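Local coordinates for SusD superfamily protein (Bacteroides thetaiotaomicron, PDB 3MCX) that is of unknown function but, as a SusD-family protein of the bacterial outer membrane, probably helps capture glycans for uptake, at residues A[382-385]-A[386-390]. Numbering follows the deposited sequence.
Sequences NDII and SRRTT. With ZN (zinc ion), chain E.
Arg387 reaches back along the last turn of helix 374-385 to Asp383; NH1 alone carries the polar contact, while CG and CD lie against Asp383 O. NH1 gives one bond to the main-chain Asp383 O (3.0 Å) and another to the carboxylate oxygen Asp383 OD1 (3.1 Å), part of a salt bridge. Arginine suits the place because its chain, extended from CG to NE, spans the turn with both acceptors near the guanidinium plane. Asp383 OD1 is met from the anti side, 31° out of the carboxylate plane, and also binds a zinc ion at 2.0 Å; zinc and guanidinium together would probably lower the pKa of the carboxylate. With an alanine in place of Arg387 the guanidinium is gone, and Asp383 OD1 would probably lose its charged neighbour, with Asp383 O left without this donor.

Among the backbone bonds, Ser386 N completes a helical turn to Asn382 O, which Ser386 OG also meets at 2.8 Å from the opposite face of the carbonyl. The small serine can fold back this way because chi1 of 66° sets OG between its own N and carbonyl carbon. Beyond it the spacing tightens: Arg387 N bonds Ile384 O and Arg388 N bonds Ile385 O, each three residues back, though Ile385 O also takes a weak bond from Thr389 N.

Apolar contacts are lighter. Thr389 CG2 lies alongside Ile385 CG2 at 3.9 Å, and Arg388 CG comes at a slant to 4.1 Å from Ile384 CG2; Ile384 packs against helices 356-370 and 403-414, the Arg388 guanidinium turns to Glu413 and Glu255, and Thr389 OG1 to Asp304. Tightening from i to i+4 bonds to i to i+3 bonds is characteristic of a helix C-terminus, here one whose Asp383 binds a zinc ion.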
loop_
_atom_site.group_PDB
_atom_site.type_symbol
_atom_site.label_atom_id
_atom_site.label_comp_id
_atom_site.label_asym_id
_atom_site.label_seq_id
_atom_site.Cartn_x
_atom_site.Cartn_y
_atom_site.Cartn_z
ATOM N N ASN A 382 -18.287 -12.505 2.872
ATOM C CA ASN A 382 -18.351 -13.938 3.172
ATOM C C ASN A 382 -17.457 -14.776 2.244
ATOM O O ASN A 382 -16.957 -15.817 2.656
ATOM C CB ASN A 382 -19.788 -14.439 3.194
ATOM C CG ASN A 382 -20.509 -14.035 4.471
ATOM O OD1 ASN A 382 -19.862 -13.789 5.508
ATOM N ND2 ASN A 382 -21.840 -13.923 4.402
ATOM N N ASP A 383 -17.206 -14.287 1.026
ATOM C CA ASP A 383 -16.232 -14.941 0.126
ATOM C C ASP A 383 -14.840 -14.973 0.736
ATOM O O ASP A 383 -14.097 -15.902 0.509
ATOM C CB ASP A 383 -16.176 -14.233 -1.228
ATOM C CG ASP A 383 -17.284 -14.673 -2.160
ATOM O OD1 ASP A 383 -17.553 -15.886 -2.223
ATOM O OD2 ASP A 383 -17.901 -13.797 -2.835
ATOM N N ILE A 384 -14.498 -13.971 1.508
ATOM C CA ILE A 384 -13.220 -13.953 2.205
ATOM C C ILE A 384 -13.324 -14.814 3.449
ATOM O O ILE A 384 -12.571 -15.770 3.600
ATOM C CB ILE A 384 -12.770 -12.528 2.531
ATOM C CG1 ILE A 384 -12.667 -11.676 1.252
ATOM C CG2 ILE A 384 -11.446 -12.580 3.294
ATOM C CD1 ILE A 384 -11.758 -12.205 0.147
ATOM N N ILE A 385 -14.279 -14.508 4.326
ATOM C CA ILE A 385 -14.419 -15.235 5.600
ATOM C C ILE A 385 -14.451 -16.742 5.371
ATOM O O ILE A 385 -13.720 -17.486 6.037
ATOM C CB ILE A 385 -15.655 -14.753 6.429
ATOM C CG1 ILE A 385 -15.488 -13.292 6.873
ATOM C CG2 ILE A 385 -15.819 -15.608 7.709
ATOM C CD1 ILE A 385 -16.788 -12.697 7.512
ATOM N N SER A 386 -15.278 -17.197 4.431
ATOM C CA SER A 386 -15.483 -18.638 4.204
ATOM C C SER A 386 -14.233 -19.359 3.711
ATOM O O SER A 386 -14.156 -20.588 3.836
ATOM C CB SER A 386 -16.607 -18.892 3.205
ATOM O OG SER A 386 -16.272 -18.420 1.921
ATOM N N ARG A 387 -13.291 -18.602 3.144
ATOM C CA ARG A 387 -12.018 -19.145 2.659
ATOM C C ARG A 387 -10.869 -18.971 3.641
ATOM O O ARG A 387 -9.697 -19.246 3.314
ATOM C CB ARG A 387 -11.673 -18.527 1.280
ATOM C CG ARG A 387 -12.593 -18.946 0.154
ATOM C CD ARG A 387 -12.251 -18.209 -1.120
ATOM N NE ARG A 387 -12.982 -18.696 -2.268
ATOM C CZ ARG A 387 -14.245 -18.386 -2.558
ATOM N NH1 ARG A 387 -14.930 -17.519 -1.814
ATOM N NH2 ARG A 387 -14.814 -18.905 -3.626
ATOM N N ARG A 388 -11.169 -18.473 4.842
ATOM C CA ARG A 388 -10.136 -18.206 5.840
ATOM C C ARG A 388 -10.379 -18.904 7.178
ATOM O O ARG A 388 -9.514 -18.898 8.059
ATOM C CB ARG A 388 -9.978 -16.695 6.049
ATOM C CG ARG A 388 -9.615 -15.935 4.791
ATOM C CD ARG A 388 -8.232 -16.259 4.292
ATOM N NE ARG A 388 -7.984 -15.433 3.152
ATOM C CZ ARG A 388 -8.143 -15.808 1.888
ATOM N NH1 ARG A 388 -8.495 -17.035 1.589
ATOM N NH2 ARG A 388 -7.905 -14.903 0.945
ATOM N N THR A 389 -11.564 -19.457 7.357
ATOM C CA THR A 389 -11.885 -20.185 8.579
ATOM C C THR A 389 -12.814 -21.344 8.292
ATOM O O THR A 389 -13.549 -21.331 7.310
ATOM C CB THR A 389 -12.508 -19.257 9.654
ATOM O OG1 THR A 389 -12.736 -20.001 10.857
ATOM C CG2 THR A 389 -13.837 -18.643 9.168
ATOM N N THR A 390 -12.783 -22.355 9.147
ATOM C CA THR A 390 -13.760 -23.439 9.072
ATOM C C THR A 390 -14.981 -23.230 9.970
ATOM O O THR A 390 -15.889 -24.042 9.963
ATOM C CB THR A 390 -13.127 -24.778 9.449
ATOM O OG1 THR A 390 -12.462 -24.630 10.710
ATOM C CG2 THR A 390 -12.110 -25.199 8.381
HETATM ZN ZN ZN E . -18.650 -16.743 -3.706
#